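Local coordinates for protein possible membrane-associated serine protease (Mycobacterium tuberculosis, PDB 3K6Y) that is a membrane-associated, trypsin-like serine endopeptidase, seen here as its protease domain, that probably helps the bacterium withstand oxidative stress and acid, at residues D68-A74 / D104-V110; A74-A78 / Y99-D104; V194-F199 / F210-A214. All blocks are in the same frame, centred on the assembly; numbering follows the deposited sequence.

Interaction 1 (D68-A74 / D104-V110)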
# COMPACT_ATOMS: atom_id res chain seq x y z
N ASP A 68 12.75 20.09 -7.71
CA ASP A 68 11.77 19.75 -6.68
C ASP A 68 11.16 18.36 -6.83
O ASP A 68 10.10 18.09 -6.27
CB ASP A 68 10.70 20.82 -6.53
CG ASP A 68 11.24 22.14 -6.05
OD1 ASP A 68 12.45 22.26 -5.79
OD2 ASP A 68 10.40 23.05 -5.87
N ARG A 69 11.87 17.45 -7.53
CA ARG A 69 11.40 16.07 -7.70
C ARG A 69 12.56 15.11 -7.51
O ARG A 69 13.61 15.26 -8.12
CB ARG A 69 10.78 15.85 -9.09
CG ARG A 69 9.47 16.58 -9.36
CD ARG A 69 8.36 15.94 -8.53
NE ARG A 69 7.02 16.49 -8.74
CZ ARG A 69 6.54 17.55 -8.11
NH1 ARG A 69 7.34 18.27 -7.31
NH2 ARG A 69 5.28 17.91 -8.31
N VAL A 70 12.35 14.13 -6.63
CA VAL A 70 13.37 13.16 -6.28
C VAL A 70 12.85 11.74 -6.57
O VAL A 70 11.70 11.41 -6.23
CB VAL A 70 13.72 13.29 -4.79
CG1 VAL A 70 14.52 12.09 -4.27
CG2 VAL A 70 14.53 14.55 -4.57
N MET A 71 13.68 10.91 -7.21
CA MET A 71 13.34 9.51 -7.41
C MET A 71 14.07 8.67 -6.35
O MET A 71 15.25 8.95 -6.01
CB MET A 71 13.73 9.04 -8.82
CG MET A 71 13.37 7.57 -9.05
SD MET A 71 13.56 7.07 -10.78
CE MET A 71 12.14 7.84 -11.56
N THR A 72 13.39 7.63 -5.87
CA THR A 72 13.98 6.63 -4.99
C THR A 72 13.26 5.31 -5.24
O THR A 72 12.41 5.23 -6.14
CB THR A 72 13.90 7.07 -3.50
OG1 THR A 72 14.63 6.15 -2.67
CG2 THR A 72 12.46 7.18 -2.98
N ASN A 73 13.60 4.26 -4.49
CA ASN A 73 12.82 3.04 -4.58
C ASN A 73 11.57 3.12 -3.73
O ASN A 73 11.57 3.80 -2.69
CB ASN A 73 13.62 1.82 -4.13
CG ASN A 73 14.74 1.44 -5.09
OD1 ASN A 73 15.87 1.25 -4.66
ND2 ASN A 73 14.42 1.27 -6.37
N ALA A 74 10.52 2.40 -4.13
CA ALA A 74 9.34 2.32 -3.29
C ALA A 74 9.69 1.75 -1.91
O ALA A 74 9.18 2.22 -0.90
CB ALA A 74 8.25 1.50 -3.95
N ASP A 104 9.05 -0.84 -8.24
CA ASP A 104 9.83 -0.46 -7.04
C ASP A 104 10.42 0.94 -7.19
O ASP A 104 11.63 1.12 -7.04
CB ASP A 104 10.88 -1.50 -6.62
CG ASP A 104 11.37 -1.30 -5.20
OD1 ASP A 104 12.29 -2.05 -4.78
OD2 ASP A 104 10.87 -0.40 -4.48
N VAL A 105 9.56 1.92 -7.47
CA VAL A 105 10.01 3.31 -7.61
C VAL A 105 9.01 4.22 -6.93
O VAL A 105 7.80 3.97 -7.00
CB VAL A 105 10.11 3.72 -9.10
CG1 VAL A 105 10.41 5.23 -9.25
CG2 VAL A 105 11.19 2.92 -9.78
N ALA A 106 9.52 5.25 -6.26
CA ALA A 106 8.69 6.33 -5.74
C ALA A 106 9.24 7.64 -6.24
O ALA A 106 10.46 7.79 -6.43
CB ALA A 106 8.65 6.31 -4.19
N ILE A 107 8.34 8.61 -6.44
CA ILE A 107 8.76 9.98 -6.74
C ILE A 107 8.25 10.86 -5.62
O ILE A 107 7.08 10.75 -5.20
CB ILE A 107 8.22 10.47 -8.12
CG1 ILE A 107 8.81 9.60 -9.24
CG2 ILE A 107 8.56 11.96 -8.33
CD1 ILE A 107 8.26 9.90 -10.65
N LEU A 108 9.17 11.70 -5.13
CA LEU A 108 8.88 12.62 -4.06
C LEU A 108 8.82 14.03 -4.58
O LEU A 108 9.69 14.45 -5.36
CB LEU A 108 10.00 12.56 -3.00
CG LEU A 108 10.35 11.16 -2.51
CD1 LEU A 108 11.48 11.25 -1.51
CD2 LEU A 108 9.19 10.44 -1.87
N ALA A 109 7.80 14.77 -4.12
CA ALA A 109 7.74 16.22 -4.33
C ALA A 109 8.44 16.89 -3.16
O ALA A 109 8.12 16.63 -1.99
CB ALA A 109 6.29 16.69 -4.43
N VAL A 110 9.43 17.73 -3.46
CA VAL A 110 10.30 18.31 -2.43
C VAL A 110 10.45 19.80 -2.72
O VAL A 110 11.36 20.23 -3.42
CB VAL A 110 11.69 17.65 -2.41
CG1 VAL A 110 12.47 18.07 -1.17
CG2 VAL A 110 11.55 16.10 -2.46
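Arg69 lays its guanidinium over the methyl of Ala109, one face of the flat group resting on CB, with NH1 3.4 Å from it. A bend at chi2 (-71°) folds the chain back, and NH1 donates to the carbonyl of Asp68. That oxygen, Asp68 O, is gripped from opposite faces of its plane, by Arg69 NH1 at 3.0 Å and by Val110 N at 2.9 Å, while Arg69 NE turns to the carbonyl of Ile224. On the same face of the sheet Met71 is extended as far as its sulfur, CG anti to the backbone N (chi1 -180°), and turns at its last torsion; Met71 CG meets Val105 CG1 at 3.8 Å. The other face carries Val70, whose CG2 lies 4.0 Å from Val110 CG2 and whose CB faces that of Leu108; Thr72 CG2 lies 4.1 Å from Ala106 CB, and the Thr72 hydroxyl is spent on the carbonyl of Thr61. Past the strand, Asn73 ND2 donates to Asp104 O at 2.9 Å, meeting it nearly end-on to the carbonyl (C=O...N angle 172°) and tying down the backbone of an aspartate whose OD1 accepts from His75. Strands 69-72 and 105-109 are neighbours in the N-terminal six-stranded antiparallel barrel of the trypsin-like fold, and their ends at Asn73 and Asp104 deliver the predicted catalytic aspartate to the active site.

Interaction 2 (A74-A78 / Y99-D104)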
# COMPACT_ATOMS: atom_id res chain seq x y z
N ALA A 74 10.52 2.40 -4.13
CA ALA A 74 9.34 2.32 -3.29
C ALA A 74 9.69 1.75 -1.91
O ALA A 74 9.18 2.22 -0.90
CB ALA A 74 8.25 1.50 -3.95
N HIS A 75 10.58 0.76 -1.86
CA HIS A 75 10.87 0.12 -0.58
C HIS A 75 11.64 1.03 0.38
O HIS A 75 11.73 0.73 1.56
CB HIS A 75 11.58 -1.22 -0.75
CG HIS A 75 13.02 -1.12 -1.18
ND1 HIS A 75 13.44 -1.39 -2.47
CD2 HIS A 75 14.14 -0.85 -0.46
CE1 HIS A 75 14.76 -1.28 -2.52
NE2 HIS A 75 15.21 -0.95 -1.32
N VAL A 76 12.15 2.15 -0.11
CA VAL A 76 12.79 3.11 0.79
C VAL A 76 11.76 3.89 1.62
O VAL A 76 12.10 4.38 2.70
CB VAL A 76 13.73 4.03 -0.02
CG1 VAL A 76 14.22 5.25 0.75
CG2 VAL A 76 14.89 3.23 -0.52
N VAL A 77 10.51 3.96 1.15
CA VAL A 77 9.46 4.67 1.86
C VAL A 77 8.27 3.79 2.24
O VAL A 77 7.34 4.27 2.87
CB VAL A 77 8.96 5.92 1.04
CG1 VAL A 77 10.10 6.90 0.79
CG2 VAL A 77 8.30 5.51 -0.29
N ALA A 78 8.32 2.50 1.88
CA ALA A 78 7.18 1.60 2.11
C ALA A 78 6.79 1.53 3.57
O ALA A 78 7.63 1.30 4.43
CB ALA A 78 7.53 0.22 1.61
N TYR A 99 4.06 6.16 -6.34
CA TYR A 99 4.52 5.02 -5.57
C TYR A 99 4.12 3.78 -6.35
O TYR A 99 2.93 3.53 -6.55
CB TYR A 99 3.92 5.05 -4.17
CG TYR A 99 4.35 3.90 -3.29
CD1 TYR A 99 5.50 3.97 -2.50
CD2 TYR A 99 3.59 2.74 -3.23
CE1 TYR A 99 5.87 2.90 -1.70
CE2 TYR A 99 3.97 1.67 -2.44
CZ TYR A 99 5.11 1.76 -1.69
OH TYR A 99 5.48 0.70 -0.90
N ASP A 100 5.11 2.99 -6.77
CA ASP A 100 4.85 1.80 -7.59
C ASP A 100 5.67 0.64 -7.00
O ASP A 100 6.88 0.56 -7.18
CB ASP A 100 5.25 2.06 -9.04
CG ASP A 100 4.91 0.91 -9.96
OD1 ASP A 100 4.92 -0.25 -9.50
OD2 ASP A 100 4.66 1.17 -11.16
N PRO A 101 5.01 -0.26 -6.27
CA PRO A 101 5.70 -1.35 -5.60
C PRO A 101 6.03 -2.51 -6.53
O PRO A 101 6.70 -3.45 -6.09
CB PRO A 101 4.67 -1.78 -4.55
CG PRO A 101 3.36 -1.53 -5.19
CD PRO A 101 3.56 -0.24 -5.98
N SER A 102 5.56 -2.46 -7.77
CA SER A 102 5.84 -3.50 -8.76
C SER A 102 7.17 -3.18 -9.42
O SER A 102 8.08 -4.01 -9.42
CB SER A 102 4.73 -3.60 -9.80
OG SER A 102 3.48 -3.93 -9.20
N VAL A 103 7.29 -1.99 -9.98
CA VAL A 103 8.56 -1.57 -10.55
C VAL A 103 9.57 -1.29 -9.40
O VAL A 103 10.77 -1.51 -9.57
CB VAL A 103 8.37 -0.33 -11.46
CG1 VAL A 103 9.69 0.17 -11.99
CG2 VAL A 103 7.43 -0.66 -12.63
N ASP A 104 9.05 -0.84 -8.24
CA ASP A 104 9.83 -0.46 -7.04
C ASP A 104 10.42 0.94 -7.19
O ASP A 104 11.63 1.12 -7.04
CB ASP A 104 10.88 -1.50 -6.62
CG ASP A 104 11.37 -1.30 -5.20
OD1 ASP A 104 12.29 -2.05 -4.78
OD2 ASP A 104 10.87 -0.40 -4.48
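The His-Asp half of the predicted Ser-His-Asp charge-relay system lies here, between the loop after strand 69-72 and the turn that ends strand 90-100. His75 ND1 donates to Asp104 OD1 at 2.7 Å, the oxygen lying in the plane of the imidazole at its edge and using its syn lone pair, although ring and carboxylate planes are turned 50° apart. The other oxygen, OD2, also uses its syn lone pair, to accept from the backbone N of His75 at 2.9 Å. The carboxylate is thus held at both oxygens by one residue, which limits its rotation. CG of His75 stands between its own backbone N and carbonyl carbon (chi1 73°), bringing the ring round beside the carboxylate, and NE2 reaches on to Ser183 OG.

Tyr99 packs against the loop that carries His75. Its CE1 lies 3.6 Å from Ala74 CB, which sits off-centre over the ring in a CH-pi contact, 4.0 Å from the centroid, whereas CG2 of Val77 comes at the ring edge, 3.8 Å from Tyr99 CE1. The phenol oxygen passes close by the methyl of Ala78 and hydrogen-bonds with the hydroxyl of Tyr161.

The turn leading to Asp104 is shaped by Asp100. Its backbone O accepts from the N of Asp104, and its carboxylate OD2 is bonded to Gln220 NE2. Asp100 OD1 takes two backbone donors. Ser102 N, closing an Asx turn, approaches Asp100 OD1 nearly along the C-O axis at 2.9 Å. Val103 N, completing an Asx motif, reaches Asp100 OD1 from above the carboxylate plane at 3.0 Å.

Interaction 3 (V194-F199 / F210-A214)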
# COMPACT_ATOMS: atom_id res chain seq x y z
N VAL A 194 22.55 9.19 -15.40
CA VAL A 194 22.00 8.10 -14.61
C VAL A 194 21.65 6.92 -15.51
O VAL A 194 20.80 7.01 -16.41
CB VAL A 194 20.77 8.56 -13.82
CG1 VAL A 194 20.21 7.41 -12.98
CG2 VAL A 194 21.14 9.71 -12.88
N LEU A 195 22.29 5.79 -15.22
CA LEU A 195 22.02 4.55 -15.94
C LEU A 195 20.86 3.78 -15.34
O LEU A 195 20.23 2.97 -16.02
CB LEU A 195 23.25 3.65 -15.94
CG LEU A 195 24.43 4.12 -16.78
CD1 LEU A 195 25.67 3.32 -16.45
CD2 LEU A 195 24.10 3.99 -18.27
N GLY A 196 20.60 3.99 -14.05
CA GLY A 196 19.51 3.30 -13.39
C GLY A 196 19.51 3.57 -11.91
O GLY A 196 20.28 4.41 -11.42
N VAL A 197 18.63 2.84 -11.21
CA VAL A 197 18.40 3.04 -9.78
C VAL A 197 18.83 1.76 -9.05
O VAL A 197 18.28 0.69 -9.29
CB VAL A 197 16.91 3.33 -9.50
CG1 VAL A 197 16.70 3.63 -8.01
CG2 VAL A 197 16.43 4.48 -10.37
N VAL A 198 19.81 1.90 -8.17
CA VAL A 198 20.35 0.77 -7.43
C VAL A 198 19.30 0.31 -6.42
O VAL A 198 18.80 1.14 -5.68
CB VAL A 198 21.63 1.22 -6.67
CG1 VAL A 198 22.20 0.06 -5.85
CG2 VAL A 198 22.68 1.74 -7.66
N PHE A 199 18.97 -0.98 -6.38
CA PHE A 199 17.90 -1.43 -5.48
C PHE A 199 18.24 -2.64 -4.64
O PHE A 199 17.55 -2.92 -3.65
CB PHE A 199 16.57 -1.64 -6.22
CG PHE A 199 16.50 -2.88 -7.07
CD1 PHE A 199 16.94 -2.88 -8.39
CD2 PHE A 199 15.96 -4.06 -6.57
CE1 PHE A 199 16.85 -4.02 -9.19
CE2 PHE A 199 15.88 -5.23 -7.36
CZ PHE A 199 16.32 -5.20 -8.67
N PHE A 210 22.12 -5.13 -8.07
CA PHE A 210 21.02 -5.08 -9.01
C PHE A 210 20.53 -3.65 -9.13
O PHE A 210 20.38 -2.94 -8.10
CB PHE A 210 19.85 -5.93 -8.54
CG PHE A 210 20.14 -7.40 -8.54
CD1 PHE A 210 19.97 -8.14 -9.70
CD2 PHE A 210 20.63 -8.02 -7.41
CE1 PHE A 210 20.24 -9.51 -9.73
CE2 PHE A 210 20.92 -9.40 -7.42
CZ PHE A 210 20.73 -10.13 -8.59
N VAL A 211 20.31 -3.22 -10.37
CA VAL A 211 19.99 -1.83 -10.71
C VAL A 211 18.83 -1.81 -11.69
O VAL A 211 18.90 -2.46 -12.74
CB VAL A 211 21.22 -1.15 -11.35
CG1 VAL A 211 20.92 0.30 -11.70
CG2 VAL A 211 22.43 -1.25 -10.43
N LEU A 212 17.75 -1.07 -11.38
CA LEU A 212 16.68 -0.91 -12.36
C LEU A 212 17.19 -0.06 -13.49
O LEU A 212 17.77 0.99 -13.24
CB LEU A 212 15.47 -0.21 -11.75
CG LEU A 212 14.81 -0.86 -10.54
CD1 LEU A 212 13.81 0.08 -9.89
CD2 LEU A 212 14.15 -2.19 -10.94
N THR A 213 16.97 -0.45 -14.74
CA THR A 213 17.50 0.37 -15.82
C THR A 213 16.77 1.72 -15.95
O THR A 213 15.62 1.86 -15.52
CB THR A 213 17.48 -0.34 -17.19
OG1 THR A 213 16.14 -0.45 -17.63
CG2 THR A 213 18.18 -1.70 -17.15
N ALA A 214 17.41 2.67 -16.61
CA ALA A 214 16.74 3.92 -16.93
C ALA A 214 15.43 3.67 -17.69
O ALA A 214 14.40 4.28 -17.40
CB ALA A 214 17.67 4.85 -17.72
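Phe210 sets its CB over one face of the Phe199 ring, a CH-pi contact 4.0 Å from the centroid, while its own ring leads away from strand 194-199. Its carbonyl receives a nearly straight hydrogen bond from Phe199 N (3.0 Å, 179° at the hydrogen). The Phe199 ring reaches back across the partner strand because CG stands between the backbone N and carbonyl carbon (chi1 75°). Val211 shares its face of the sheet with Val198: its CG2 meets Val198 CG2 at 4.1 Å, and its CG1 lies over the backbone, 3.6 Å from Gly196 C. Leu212 lies on the opposite face, with Val197, and forms the antiparallel hydrogen-bonded pair with it, Leu212 N giving a 2.8 Å bond to Val197 O. Leu212 N also meets the Phe199 ring at its edge, near its plane, and Leu212 CG lies 3.6 Å from Phe199 CD1. Thr213 points away from the other strand and caps Glu216 N through OG1, starting helix 214-218. Ala214 N, in the first turn, still bonds to Leu195 O at 2.9 Å, where Leu195 and Gly196 form a classic beta bulge opposite Leu187. Strands 194-201 and 208-213 make a beta hairpin in the C-terminal six-stranded barrel of the trypsin-like fold, and through Phe199 and Leu212 it adjoins the predicted catalytic triad.

In the fold
Interactions 1 and 2 belong to the N-terminal barrel and interaction 3 to the C-terminal one, with the predicted triad of His75, Asp104 and Ser183 between them. Interaction 2 is nested within the loop closed by interaction 1; they share Ala74 and Asp104, their centres lie about 9 Å apart, and Val105 O sits 2.9 Å from Asp100 N, probably a hydrogen bond. The centre of interaction 3 is about 14 Å from each of the others, yet its edge reaches the site: His75 CE1 packs 3.4 Å from Phe199 O, and Leu212 CD1 lies 3.7 Å from Asp104 O. Asn73 likewise bridges the barrels, ND2 packing 3.7 Å from Val197 CG1.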